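PDB 3GEK: putative thioesterase yhdA from Lactococcus lactis subsp. lactis, which probably hydrolyses acyl-CoA thioesters, perhaps 1,4-dihydroxy-2-naphthoyl-CoA, although its true function remains uncertain. Local coordinates for residues A[9-14]-A[31-36]; A[14-19]-A[26-31]; A[83-88]-A[117-122]; A[93-98]-A[111-116]; A[106-111]-A[123-128]. The protein carries 7 engineered substitutions. All blocks are in the same frame, centred on the assembly; numbering follows the deposited sequence.

Interaction 1. Residues A[9-14]-A[31-36]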
# COMPACT_ATOMS: atom_id res chain seq x y z
N ILE A 9 23.67 -8.02 2.11
CA ILE A 9 22.97 -7.89 3.39
C ILE A 9 23.88 -8.40 4.50
O ILE A 9 24.34 -9.54 4.46
CB ILE A 9 21.62 -8.67 3.41
CG1 ILE A 9 20.75 -8.35 2.18
CG2 ILE A 9 20.86 -8.45 4.72
CD1 ILE A 9 20.70 -6.90 1.77
N THR A 10 24.15 -7.55 5.49
CA THR A 10 25.06 -7.89 6.59
C THR A 10 24.37 -7.80 7.96
O THR A 10 23.30 -7.22 8.08
CB THR A 10 26.30 -6.96 6.59
OG1 THR A 10 26.67 -6.64 5.25
CG2 THR A 10 27.48 -7.64 7.26
N ASP A 11 25.00 -8.38 8.97
CA ASP A 11 24.60 -8.24 10.37
C ASP A 11 23.12 -8.59 10.62
O ASP A 11 22.46 -7.93 11.42
CB ASP A 11 24.90 -6.81 10.89
CG ASP A 11 26.39 -6.48 10.92
OD1 ASP A 11 27.24 -7.38 10.72
OD2 ASP A 11 26.71 -5.30 11.16
N PHE A 12 22.61 -9.60 9.93
CA PHE A 12 21.22 -10.00 10.11
C PHE A 12 21.03 -10.68 11.46
O PHE A 12 21.76 -11.60 11.81
CB PHE A 12 20.72 -10.92 8.98
CG PHE A 12 19.29 -11.39 9.17
CD1 PHE A 12 18.21 -10.54 8.91
CD2 PHE A 12 19.02 -12.68 9.62
CE1 PHE A 12 16.90 -10.97 9.09
CE2 PHE A 12 17.70 -13.12 9.81
CZ PHE A 12 16.64 -12.26 9.55
N GLN A 13 20.06 -10.18 12.23
CA GLN A 13 19.65 -10.82 13.48
C GLN A 13 18.17 -10.58 13.76
O GLN A 13 17.66 -9.48 13.57
CB GLN A 13 20.51 -10.38 14.68
CG GLN A 13 20.67 -8.87 14.87
CD GLN A 13 21.83 -8.50 15.78
OE1 GLN A 13 22.90 -9.11 15.74
NE2 GLN A 13 21.62 -7.48 16.62
N VAL A 14 17.49 -11.65 14.18
CA VAL A 14 16.09 -11.60 14.60
C VAL A 14 16.04 -11.89 16.11
O VAL A 14 16.76 -12.76 16.60
CB VAL A 14 15.22 -12.60 13.78
CG1 VAL A 14 15.68 -14.03 13.99
CG2 VAL A 14 13.75 -12.44 14.10
N SER A 31 17.05 -6.86 12.77
CA SER A 31 18.03 -5.85 12.42
C SER A 31 18.88 -6.36 11.26
O SER A 31 19.08 -7.57 11.11
CB SER A 31 18.95 -5.59 13.61
OG SER A 31 18.56 -4.44 14.32
N SER A 32 19.42 -5.43 10.47
CA SER A 32 20.36 -5.75 9.41
C SER A 32 20.96 -4.49 8.80
O SER A 32 20.48 -3.38 9.05
CB SER A 32 19.71 -6.59 8.30
OG SER A 32 18.76 -5.83 7.57
N LYS A 33 22.00 -4.67 8.01
CA LYS A 33 22.62 -3.59 7.27
C LYS A 33 22.75 -4.04 5.82
O LYS A 33 22.82 -5.24 5.54
CB LYS A 33 23.99 -3.24 7.84
CG LYS A 33 23.97 -2.75 9.28
CD LYS A 33 25.29 -2.15 9.70
CE LYS A 33 25.30 -1.80 11.19
NZ LYS A 33 25.29 -3.01 12.05
N MSE A 34 22.76 -3.07 4.91
CA MSE A 34 23.09 -3.34 3.52
C MSE A 34 24.22 -2.42 3.08
O MSE A 34 24.07 -1.20 3.08
CB MSE A 34 21.87 -3.18 2.62
CG MSE A 34 22.18 -3.41 1.14
SE MSE A 34 20.56 -3.53 0.07
CE MSE A 34 20.08 -1.62 0.05
N ILE A 35 25.34 -3.01 2.73
CA ILE A 35 26.53 -2.27 2.31
C ILE A 35 26.44 -1.90 0.83
O ILE A 35 26.35 -2.78 -0.02
CB ILE A 35 27.82 -3.06 2.58
CG1 ILE A 35 27.80 -3.67 3.99
CG2 ILE A 35 29.05 -2.17 2.35
CD1 ILE A 35 28.91 -4.68 4.24
N LEU A 36 26.49 -0.60 0.55
CA LEU A 36 26.23 -0.09 -0.80
C LEU A 36 27.46 0.01 -1.69
O LEU A 36 28.55 0.37 -1.24
CB LEU A 36 25.51 1.28 -0.73
CG LEU A 36 24.25 1.34 0.16
CD1 LEU A 36 23.72 2.76 0.27
CD2 LEU A 36 23.17 0.42 -0.37
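A beta bulge at Asp11 and Phe12 interrupts the antiparallel pairing in which Thr10 faces Lys33 and Gln13 faces Ser31. Before the bulge, Thr10 N gives a nearly straight hydrogen bond to Lys33 O (2.7 Å), and Lys33 N returns one to Thr10 O. Beyond it, Ser31 N reaches Gln13 O at 2.8 Å while Gln13 N bonds to Ser31 O. Between these pairs residues 9-14 carry one residue more than residues 31-36, and Asp11, with phi at 53°, turns the chain through a corner. The corner presents the Asp11 carboxylate to Lys33, whose NZ meets the anti lone pair of OD2 at 2.8 Å in a salt bridge. Lys33 runs extended as far as CE and bends only at its last torsion (chi4 69°), which places NZ beside the acid; a long, charged chain suits this outward face. The other face is turned to helix 49-68 and is mostly apolar. There Ile9 CD1 packs on the selenium of Met34, a selenomethionine, at 3.8 Å, and Ile9 also touches Leu55 of that helix. Small Ser32 sets its CB 4.3 Å from Phe12 CD1, at the edge of the ring, while its hydroxyl bonds to Ala95 O in the next strand. A strand pair at the sheet edge, packed on the long helix that the curved sheet wraps, fits the hotdog fold of this family.

Interaction 2. Residues A[14-19]-A[26-31]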
# COMPACT_ATOMS: atom_id res chain seq x y z
N VAL A 14 17.49 -11.65 14.18
CA VAL A 14 16.09 -11.60 14.60
C VAL A 14 16.04 -11.89 16.11
O VAL A 14 16.76 -12.76 16.60
CB VAL A 14 15.22 -12.60 13.78
CG1 VAL A 14 15.68 -14.03 13.99
CG2 VAL A 14 13.75 -12.44 14.10
N PHE A 15 15.21 -11.14 16.83
CA PHE A 15 15.23 -11.18 18.30
C PHE A 15 13.92 -10.72 18.93
O PHE A 15 13.11 -10.06 18.29
CB PHE A 15 16.39 -10.33 18.85
CG PHE A 15 16.35 -8.88 18.43
CD1 PHE A 15 16.87 -8.48 17.20
CD2 PHE A 15 15.78 -7.91 19.26
CE1 PHE A 15 16.83 -7.15 16.80
CE2 PHE A 15 15.73 -6.58 18.87
CZ PHE A 15 16.26 -6.19 17.64
N THR A 16 13.73 -11.08 20.20
CA THR A 16 12.62 -10.57 21.00
C THR A 16 13.17 -9.64 22.07
O THR A 16 14.33 -9.75 22.46
CB THR A 16 11.82 -11.70 21.68
OG1 THR A 16 12.69 -12.48 22.52
CG2 THR A 16 11.18 -12.61 20.65
N ASP A 17 12.33 -8.72 22.54
CA ASP A 17 12.70 -7.86 23.67
C ASP A 17 12.67 -8.68 24.96
O ASP A 17 11.92 -9.65 25.06
CB ASP A 17 11.74 -6.68 23.79
CG ASP A 17 11.57 -5.92 22.48
OD1 ASP A 17 12.53 -5.25 22.04
OD2 ASP A 17 10.47 -6.01 21.89
N GLU A 18 13.50 -8.29 25.93
CA GLU A 18 13.51 -8.93 27.24
C GLU A 18 12.19 -8.74 27.99
O GLU A 18 11.84 -9.54 28.85
CB GLU A 18 14.68 -8.40 28.09
CG GLU A 18 16.03 -9.07 27.82
CD GLU A 18 16.77 -8.47 26.63
OE1 GLU A 18 16.17 -7.66 25.88
OE2 GLU A 18 17.96 -8.80 26.44
N ASN A 19 11.47 -7.68 27.65
CA ASN A 19 10.17 -7.38 28.26
C ASN A 19 9.11 -8.44 27.93
O ASN A 19 8.35 -8.85 28.82
CB ASN A 19 9.69 -5.98 27.85
CG ASN A 19 10.62 -4.88 28.33
OD1 ASN A 19 11.21 -4.15 27.53
ND2 ASN A 19 10.77 -4.75 29.65
N LYS A 26 4.61 -12.41 22.13
CA LYS A 26 6.01 -12.01 22.02
C LYS A 26 6.19 -10.93 20.96
O LYS A 26 5.58 -11.00 19.89
CB LYS A 26 6.89 -13.22 21.69
CG LYS A 26 6.69 -14.45 22.58
CD LYS A 26 7.32 -14.28 23.95
CE LYS A 26 7.42 -15.62 24.68
NZ LYS A 26 6.10 -16.14 25.15
N ILE A 27 7.02 -9.94 21.26
CA ILE A 27 7.32 -8.88 20.30
C ILE A 27 8.61 -9.21 19.55
O ILE A 27 9.70 -9.22 20.12
CB ILE A 27 7.39 -7.48 20.96
CG1 ILE A 27 6.01 -7.07 21.48
CG2 ILE A 27 7.91 -6.44 19.96
CD1 ILE A 27 6.03 -5.94 22.49
N TYR A 28 8.46 -9.50 18.26
CA TYR A 28 9.56 -9.90 17.39
C TYR A 28 10.09 -8.73 16.57
O TYR A 28 9.32 -7.95 16.00
CB TYR A 28 9.13 -11.04 16.46
CG TYR A 28 8.97 -12.37 17.16
CD1 TYR A 28 10.05 -13.22 17.34
CD2 TYR A 28 7.72 -12.77 17.64
CE1 TYR A 28 9.90 -14.45 17.98
CE2 TYR A 28 7.57 -14.00 18.29
CZ TYR A 28 8.66 -14.83 18.46
OH TYR A 28 8.51 -16.05 19.09
N LYS A 29 11.41 -8.63 16.51
CA LYS A 29 12.09 -7.61 15.74
C LYS A 29 13.23 -8.24 14.95
O LYS A 29 13.70 -9.32 15.30
CB LYS A 29 12.65 -6.53 16.66
CG LYS A 29 11.61 -5.64 17.32
CD LYS A 29 12.25 -4.79 18.42
CE LYS A 29 11.26 -3.80 19.00
NZ LYS A 29 11.84 -3.08 20.17
N PHE A 30 13.64 -7.57 13.87
CA PHE A 30 14.91 -7.88 13.21
C PHE A 30 15.75 -6.64 12.93
O PHE A 30 15.22 -5.52 12.87
CB PHE A 30 14.73 -8.75 11.95
CG PHE A 30 14.23 -8.00 10.75
CD1 PHE A 30 15.11 -7.29 9.93
CD2 PHE A 30 12.88 -8.03 10.40
CE1 PHE A 30 14.65 -6.60 8.81
CE2 PHE A 30 12.42 -7.36 9.27
CZ PHE A 30 13.30 -6.65 8.48
N SER A 31 17.05 -6.86 12.77
CA SER A 31 18.03 -5.85 12.42
C SER A 31 18.88 -6.36 11.26
O SER A 31 19.08 -7.57 11.11
CB SER A 31 18.95 -5.59 13.61
OG SER A 31 18.56 -4.44 14.32
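Lys26 merely grazes Thr16 with its CB; Ile27 comes closer, its CG2 lying 3.2 Å from Asp17 OD2 and its carbonyl oxygen receiving a CA-H...O contact from Thr16. Tyr28 comes next. Its side chain lies beside that of Thr16 and points the same way, with the methyl CG2 over one ring face, 3.8 Å from the ring centroid and displaced toward the rim, a CH-pi contact; Tyr28 also rests on Ile67 of helix 49-68. Lys29 N donates to Phe15 O, and Lys29 O accepts from Phe15 N at 2.8 Å. CB of Lys29 then sits over a face of the Phe15 ring, 4.0 Å from the centroid; CG of Phe15 stands between the backbone N and the carbonyl carbon (chi1 58°), and the ring beyond it leans toward the lysine strand. Past the ring the lysine chain, extended beyond CG, ends at Asp17, where NZ makes a salt bridge with OD1, met on its syn side at 2.9 Å, 21° out of the carboxylate plane. A lysine suits this place, having methylenes for the ring and an ammonium for the acid. Phe30 turns to the opposite face, its CB 4.3 Å from Val14 CB and its ring edge-to-face with Trp109. Ser31 brings OG within 4.1 Å of Phe15 CE1. Two successive antiparallel strands form a beta hairpin, here at the edge of the hotdog sheet.

Interaction 3. Residues A[83-88]-A[117-122]. Engineered in segment 83-88: Pro86 (natural residue Ser).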
# COMPACT_ATOMS: atom_id res chain seq x y z
N HIS A 83 9.09 6.11 -0.09
CA HIS A 83 10.46 6.62 -0.09
C HIS A 83 10.43 8.06 0.37
O HIS A 83 9.93 8.94 -0.34
CB HIS A 83 11.09 6.52 -1.49
CG HIS A 83 11.14 5.13 -2.03
ND1 HIS A 83 11.77 4.09 -1.38
CD2 HIS A 83 10.64 4.61 -3.18
CE1 HIS A 83 11.64 2.98 -2.10
NE2 HIS A 83 10.97 3.27 -3.19
N LEU A 84 10.95 8.30 1.57
CA LEU A 84 10.85 9.60 2.24
C LEU A 84 11.99 10.56 1.93
O LEU A 84 11.77 11.73 1.63
CB LEU A 84 10.75 9.42 3.76
CG LEU A 84 9.51 8.79 4.42
CD1 LEU A 84 8.28 8.78 3.51
CD2 LEU A 84 9.83 7.39 4.88
N ASN A 85 13.22 10.05 2.01
CA ASN A 85 14.42 10.87 1.86
C ASN A 85 15.43 10.20 0.92
O ASN A 85 15.57 8.98 0.94
CB ASN A 85 15.07 11.11 3.22
CG ASN A 85 14.22 11.99 4.13
OD1 ASN A 85 13.68 11.52 5.14
ND2 ASN A 85 14.10 13.26 3.77
N PRO A 86 16.13 11.01 0.11
CA PRO A 86 17.12 10.43 -0.79
C PRO A 86 18.38 9.98 -0.05
O PRO A 86 18.85 10.66 0.88
CB PRO A 86 17.44 11.58 -1.75
CG PRO A 86 17.20 12.81 -0.95
CD PRO A 86 16.05 12.48 -0.03
N LYS A 87 18.91 8.84 -0.48
CA LYS A 87 20.16 8.32 0.05
C LYS A 87 21.19 8.25 -1.08
O LYS A 87 20.98 7.56 -2.08
CB LYS A 87 19.94 6.94 0.68
CG LYS A 87 21.20 6.13 1.02
CD LYS A 87 22.12 6.83 2.00
CE LYS A 87 23.28 5.93 2.39
NZ LYS A 87 24.47 6.70 2.85
N LYS A 88 22.27 9.01 -0.94
CA LYS A 88 23.40 8.90 -1.85
C LYS A 88 23.96 7.48 -1.76
O LYS A 88 24.13 6.94 -0.67
CB LYS A 88 24.48 9.93 -1.51
CG LYS A 88 25.46 10.18 -2.64
CD LYS A 88 26.45 11.28 -2.30
CE LYS A 88 27.22 11.74 -3.53
NZ LYS A 88 28.32 10.81 -3.91
N ASN A 117 23.06 7.80 9.84
CA ASN A 117 22.75 8.84 10.82
C ASN A 117 21.35 8.68 11.41
O ASN A 117 20.85 9.58 12.09
CB ASN A 117 22.90 10.23 10.19
CG ASN A 117 24.33 10.55 9.82
OD1 ASN A 117 25.23 10.57 10.66
ND2 ASN A 117 24.55 10.81 8.53
N GLU A 118 20.73 7.54 11.14
CA GLU A 118 19.37 7.20 11.61
C GLU A 118 18.25 8.03 10.98
O GLU A 118 17.11 8.00 11.45
CB GLU A 118 19.27 7.20 13.15
CG GLU A 118 20.27 6.29 13.88
CD GLU A 118 20.16 4.82 13.49
OE1 GLU A 118 19.13 4.41 12.92
OE2 GLU A 118 21.13 4.06 13.76
N THR A 119 18.57 8.75 9.91
CA THR A 119 17.55 9.44 9.11
C THR A 119 16.70 8.41 8.34
O THR A 119 17.25 7.53 7.67
CB THR A 119 18.18 10.45 8.13
OG1 THR A 119 19.06 11.33 8.84
CG2 THR A 119 17.11 11.27 7.41
N LEU A 120 15.38 8.52 8.45
CA LEU A 120 14.46 7.60 7.78
C LEU A 120 14.50 7.83 6.26
O LEU A 120 14.21 8.92 5.78
CB LEU A 120 13.03 7.75 8.32
CG LEU A 120 11.98 6.69 7.94
CD1 LEU A 120 12.38 5.30 8.40
CD2 LEU A 120 10.61 7.06 8.51
N ILE A 121 14.87 6.78 5.54
CA ILE A 121 15.01 6.83 4.09
C ILE A 121 13.73 6.30 3.44
O ILE A 121 13.16 6.94 2.58
CB ILE A 121 16.27 6.06 3.61
CG1 ILE A 121 17.56 6.68 4.19
CG2 ILE A 121 16.34 5.97 2.09
CD1 ILE A 121 17.77 8.16 3.87
N SER A 122 13.30 5.12 3.89
CA SER A 122 12.09 4.48 3.38
C SER A 122 11.35 3.74 4.49
O SER A 122 11.96 3.09 5.33
CB SER A 122 12.42 3.50 2.25
OG SER A 122 13.11 4.16 1.20
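His83 and Ser122 make up the tight end of this contact, where ND1 and OG share a nearly straight hydrogen bond of 2.9 Å lying in the plane of the imidazole. Beside it Ile121 O is gripped twice, by Leu84 N at 2.8 Å and by Asn85 N at 3.2 Å, and Ile121 CG2 lies 3.3 Å from Asn85 O. Leu84 CD2 packs on Leu120 CD2 (3.7 Å), and both leucines also pack on the third subunit. Ile121 and Ser122 together face Ile113, a classic beta bulge. The contact slackens toward solvent: Lys87 lays its CB 4.0 Å from Ile121 CG2 and sends NZ to Glu116, while Pro86, an engineered residue, is exposed. His83 NE2 also makes a weak hydrogen bond with Glu57 of the second subunit, so an alanine in place of His83 would probably leave Ser122 OG without its imidazole mate and break that link. Past this last bridge pair, a shared carbonyl acceptor, helped by leucine and isoleucine packing, implies a loop held without regular strand pairing.

Interaction 4. Residues A[93-98]-A[111-116]. Engineered in segment 93-98: Arg96 (natural residue Cys).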
# COMPACT_ATOMS: atom_id res chain seq x y z
N VAL A 93 23.01 1.32 4.65
CA VAL A 93 21.73 1.58 5.29
C VAL A 93 21.37 0.47 6.29
O VAL A 93 21.84 -0.66 6.17
CB VAL A 93 20.57 1.72 4.26
CG1 VAL A 93 20.74 2.97 3.39
CG2 VAL A 93 20.43 0.45 3.40
N ASN A 94 20.52 0.81 7.26
CA ASN A 94 19.96 -0.16 8.18
C ASN A 94 18.55 -0.53 7.76
O ASN A 94 17.79 0.32 7.30
CB ASN A 94 19.90 0.41 9.60
CG ASN A 94 21.24 0.90 10.07
OD1 ASN A 94 21.50 2.11 10.09
ND2 ASN A 94 22.10 -0.03 10.45
N ALA A 95 18.20 -1.80 7.91
CA ALA A 95 16.82 -2.24 7.79
C ALA A 95 16.42 -2.88 9.11
O ALA A 95 17.05 -3.85 9.55
CB ALA A 95 16.65 -3.21 6.63
N ARG A 96 15.41 -2.31 9.76
CA ARG A 96 14.95 -2.80 11.06
C ARG A 96 13.47 -3.08 10.96
O ARG A 96 12.71 -2.29 10.39
CB ARG A 96 15.21 -1.77 12.16
CG ARG A 96 16.68 -1.44 12.38
CD ARG A 96 16.86 -0.63 13.64
NE ARG A 96 18.26 -0.30 13.90
CZ ARG A 96 18.86 0.81 13.47
NH1 ARG A 96 18.20 1.70 12.75
NH2 ARG A 96 20.14 1.02 13.77
N GLY A 97 13.07 -4.23 11.49
CA GLY A 97 11.70 -4.69 11.39
C GLY A 97 11.04 -4.87 12.73
O GLY A 97 11.69 -5.19 13.72
N LEU A 98 9.73 -4.63 12.76
CA LEU A 98 8.88 -4.94 13.89
C LEU A 98 7.72 -5.79 13.39
O LEU A 98 7.04 -5.41 12.44
CB LEU A 98 8.35 -3.65 14.53
CG LEU A 98 7.27 -3.77 15.61
CD1 LEU A 98 7.81 -4.45 16.85
CD2 LEU A 98 6.71 -2.39 15.96
N ILE A 111 8.80 -2.17 8.60
CA ILE A 111 10.23 -2.07 8.34
C ILE A 111 10.67 -0.64 8.05
O ILE A 111 10.16 0.01 7.14
CB ILE A 111 10.67 -3.03 7.20
CG1 ILE A 111 10.38 -4.49 7.59
CG2 ILE A 111 12.15 -2.85 6.85
CD1 ILE A 111 10.23 -5.45 6.42
N LYS A 112 11.64 -0.16 8.82
CA LYS A 112 12.20 1.16 8.59
C LYS A 112 13.59 1.05 7.99
O LYS A 112 14.47 0.38 8.54
CB LYS A 112 12.21 1.97 9.90
CG LYS A 112 10.81 2.28 10.44
CD LYS A 112 10.86 3.29 11.58
CE LYS A 112 9.53 3.33 12.34
NZ LYS A 112 9.25 2.03 13.04
N ILE A 113 13.79 1.69 6.85
CA ILE A 113 15.10 1.77 6.23
C ILE A 113 15.69 3.14 6.52
O ILE A 113 15.11 4.17 6.21
CB ILE A 113 15.06 1.44 4.73
CG1 ILE A 113 14.62 -0.02 4.55
CG2 ILE A 113 16.43 1.71 4.06
CD1 ILE A 113 14.15 -0.35 3.19
N THR A 114 16.87 3.12 7.12
CA THR A 114 17.46 4.28 7.74
C THR A 114 18.92 4.40 7.29
O THR A 114 19.56 3.39 7.01
CB THR A 114 17.32 4.13 9.28
OG1 THR A 114 16.82 5.34 9.86
CG2 THR A 114 18.61 3.73 9.94
N ASP A 115 19.44 5.62 7.20
CA ASP A 115 20.85 5.77 6.85
C ASP A 115 21.73 5.67 8.10
O ASP A 115 21.24 5.44 9.20
CB ASP A 115 21.11 7.04 6.01
CG ASP A 115 20.98 8.34 6.81
OD1 ASP A 115 20.85 8.31 8.06
OD2 ASP A 115 21.01 9.41 6.17
N GLU A 116 23.04 5.82 7.92
CA GLU A 116 23.99 5.69 9.02
C GLU A 116 23.82 6.74 10.13
O GLU A 116 24.36 6.59 11.23
CB GLU A 116 25.45 5.63 8.51
CG GLU A 116 25.82 6.61 7.39
CD GLU A 116 25.41 6.12 6.01
OE1 GLU A 116 24.24 6.32 5.63
OE2 GLU A 116 26.26 5.55 5.28
O HOH W 1 16.11 1.31 10.59
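Asn94 and Thr114 face each other as a hydrogen-bonded antiparallel pair, Asn94 N reaching Thr114 O at 2.8 Å and Thr114 N returning to Asn94 O. From CB outward the asparagine follows the threonine methyl. CB lies 3.6 Å from Thr114 CG2, and on another side it covers part of one face of the Arg96 guanidinium, two residues along its own strand. CG, anti to the carbonyl carbon (chi1 -55°), comes within 3.9 Å of the same methyl. OD1 at the tip draws closer still, 3.3 Å from Thr114 CG2, and ND2 packs against Lys33 of the neighbouring strand. The short amide thus fits between the threonine methyl and the lysine chain. Strands 92-102 and 106-115 form a beta hairpin at the centre of the hotdog sheet, and its other face looks at helix 49-68. There Val93 CB meets Ile113 CG2 at 4.1 Å, small Ala95 and Val93 both touch Leu55, and Ile111 CG1 packs on Gly97 CA, where the lack of a side chain lets CG1 rest on the backbone. On the polar face Arg96, engineered, extends its chain until NH1 lies 3.5 Å from Thr114 CG2. NH1 forms a salt bridge with Glu118 and also binds, weakly, a water that donates to Lys112 O at 2.8 Å. Lys112 sends its own NZ to Glu110, further back along its strand.

Interaction 5. Residues A[106-111]-A[123-128]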
# COMPACT_ATOMS: atom_id res chain seq x y z
N ASN A 106 -0.35 -15.43 8.01
CA ASN A 106 0.38 -14.23 7.58
C ASN A 106 1.27 -13.62 8.66
O ASN A 106 0.89 -13.58 9.83
CB ASN A 106 -0.59 -13.15 7.10
CG ASN A 106 -1.25 -13.49 5.77
OD1 ASN A 106 -2.37 -13.05 5.49
ND2 ASN A 106 -0.56 -14.26 4.93
N HIS A 107 2.45 -13.14 8.27
CA HIS A 107 3.24 -12.23 9.10
C HIS A 107 3.17 -10.84 8.49
O HIS A 107 3.31 -10.69 7.28
CB HIS A 107 4.71 -12.66 9.21
CG HIS A 107 4.96 -13.76 10.20
ND1 HIS A 107 6.14 -14.47 10.23
CD2 HIS A 107 4.18 -14.29 11.17
CE1 HIS A 107 6.08 -15.37 11.19
NE2 HIS A 107 4.90 -15.29 11.77
N VAL A 108 2.95 -9.83 9.32
CA VAL A 108 2.97 -8.44 8.85
C VAL A 108 4.11 -7.70 9.54
O VAL A 108 4.10 -7.52 10.76
CB VAL A 108 1.63 -7.70 9.10
CG1 VAL A 108 1.65 -6.32 8.47
CG2 VAL A 108 0.45 -8.52 8.56
N TRP A 109 5.10 -7.30 8.75
CA TRP A 109 6.29 -6.60 9.26
C TRP A 109 6.24 -5.12 8.96
O TRP A 109 5.91 -4.71 7.84
CB TRP A 109 7.57 -7.17 8.64
CG TRP A 109 7.95 -8.52 9.13
CD1 TRP A 109 7.67 -9.72 8.53
CD2 TRP A 109 8.69 -8.83 10.32
NE1 TRP A 109 8.19 -10.75 9.27
CE2 TRP A 109 8.82 -10.23 10.38
CE3 TRP A 109 9.26 -8.05 11.34
CZ2 TRP A 109 9.49 -10.88 11.42
CZ3 TRP A 109 9.93 -8.70 12.37
CH2 TRP A 109 10.04 -10.10 12.40
N GLU A 110 6.58 -4.32 9.96
CA GLU A 110 6.80 -2.89 9.78
C GLU A 110 8.31 -2.66 9.74
O GLU A 110 9.02 -2.93 10.72
CB GLU A 110 6.17 -2.12 10.93
CG GLU A 110 6.46 -0.63 10.96
CD GLU A 110 6.11 -0.03 12.31
OE1 GLU A 110 4.90 0.16 12.59
OE2 GLU A 110 7.05 0.24 13.11
N ILE A 111 8.80 -2.17 8.60
CA ILE A 111 10.23 -2.07 8.34
C ILE A 111 10.67 -0.64 8.05
O ILE A 111 10.16 0.01 7.14
CB ILE A 111 10.67 -3.03 7.20
CG1 ILE A 111 10.38 -4.49 7.59
CG2 ILE A 111 12.15 -2.85 6.85
CD1 ILE A 111 10.23 -5.45 6.42
N GLN A 123 10.03 3.87 4.50
CA GLN A 123 9.16 3.12 5.40
C GLN A 123 8.45 2.06 4.55
O GLN A 123 7.89 2.37 3.50
CB GLN A 123 8.14 4.06 6.05
CG GLN A 123 7.03 3.36 6.82
CD GLN A 123 7.30 3.25 8.31
OE1 GLN A 123 8.34 3.70 8.81
NE2 GLN A 123 6.36 2.66 9.04
N ILE A 124 8.50 0.82 5.01
CA ILE A 124 8.04 -0.31 4.20
C ILE A 124 7.27 -1.30 5.07
O ILE A 124 7.71 -1.63 6.19
CB ILE A 124 9.22 -1.03 3.50
CG1 ILE A 124 10.01 -0.04 2.63
CG2 ILE A 124 8.73 -2.25 2.69
CD1 ILE A 124 11.11 -0.65 1.78
N THR A 125 6.13 -1.75 4.57
CA THR A 125 5.36 -2.82 5.20
C THR A 125 5.37 -4.04 4.29
O THR A 125 5.11 -3.93 3.09
CB THR A 125 3.91 -2.39 5.51
OG1 THR A 125 3.93 -1.27 6.41
CG2 THR A 125 3.14 -3.52 6.18
N VAL A 126 5.69 -5.19 4.87
CA VAL A 126 5.70 -6.45 4.13
C VAL A 126 4.74 -7.45 4.76
O VAL A 126 4.80 -7.70 5.97
CB VAL A 126 7.13 -7.09 4.08
CG1 VAL A 126 7.10 -8.41 3.35
CG2 VAL A 126 8.14 -6.14 3.44
N VAL A 127 3.86 -8.01 3.94
CA VAL A 127 3.03 -9.13 4.36
C VAL A 127 3.60 -10.41 3.75
O VAL A 127 3.74 -10.50 2.53
CB VAL A 127 1.54 -8.95 3.93
CG1 VAL A 127 0.70 -10.10 4.44
CG2 VAL A 127 0.99 -7.61 4.41
N ASN A 128 3.93 -11.37 4.60
CA ASN A 128 4.39 -12.68 4.16
C ASN A 128 3.27 -13.72 4.28
O ASN A 128 2.49 -13.71 5.24
CB ASN A 128 5.59 -13.14 5.00
CG ASN A 128 6.88 -12.39 4.68
OD1 ASN A 128 7.07 -11.88 3.56
ND2 ASN A 128 7.78 -12.32 5.65
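Ile111 CD1 fits against Val126 CG2 at 3.7 Å, one branched side chain lodged obliquely against another on the face turned to helix 49-68. On that face the broad Trp109 indole crosses Asn128 at a slant, CD1 3.9 Å from ND2 with ring and amide planes 62° apart. On the reverse face the bumps are smaller: Val108 CG1 meets Thr125 CG2 at 3.9 Å, and Val127 CG1 nestles beside Asn106 CG. Backbone bonds such as Trp109 N to Val126 O (2.8 Å) set this spacing. At the end of the ladder Asn128 O accepts from His107 N and from Asn106 ND2 (3.1 Å), which arrive from opposite faces of the carbonyl plane. An alanine in place of Asn106 would probably leave Asn128 O with His107 N as its one donor from residues 106-111 and open a gap beside Val127 CG1. Glu110 OE1 bonds to Gln123 and Lys112 of the third subunit. His107 ND1, Trp109 NE1 and Asn128 ND2 all bond to Ser64 OG, implying that one hydroxyl ties both strands to the helix.

From the N terminus, interaction 1 closes the first loop as the outermost strands pair with 28-35, and interaction 2 lies within that loop, nearer the turn of the same hairpin. Both are complete before helix 49-68 begins. Interaction 3 then opens after strand 73-83 and closes at the start of strand 120-131, with interaction 4 enclosed between its segments. Interaction 5 starts before interactions 3 and 4 have closed and crosses both, sharing Ile111 with interaction 4. Strand 28-35 bonds to strand 92-102, so the first hairpin joins the later strands in one curved sheet around the helix. Interactions 3 and 5 also touch the third subunit.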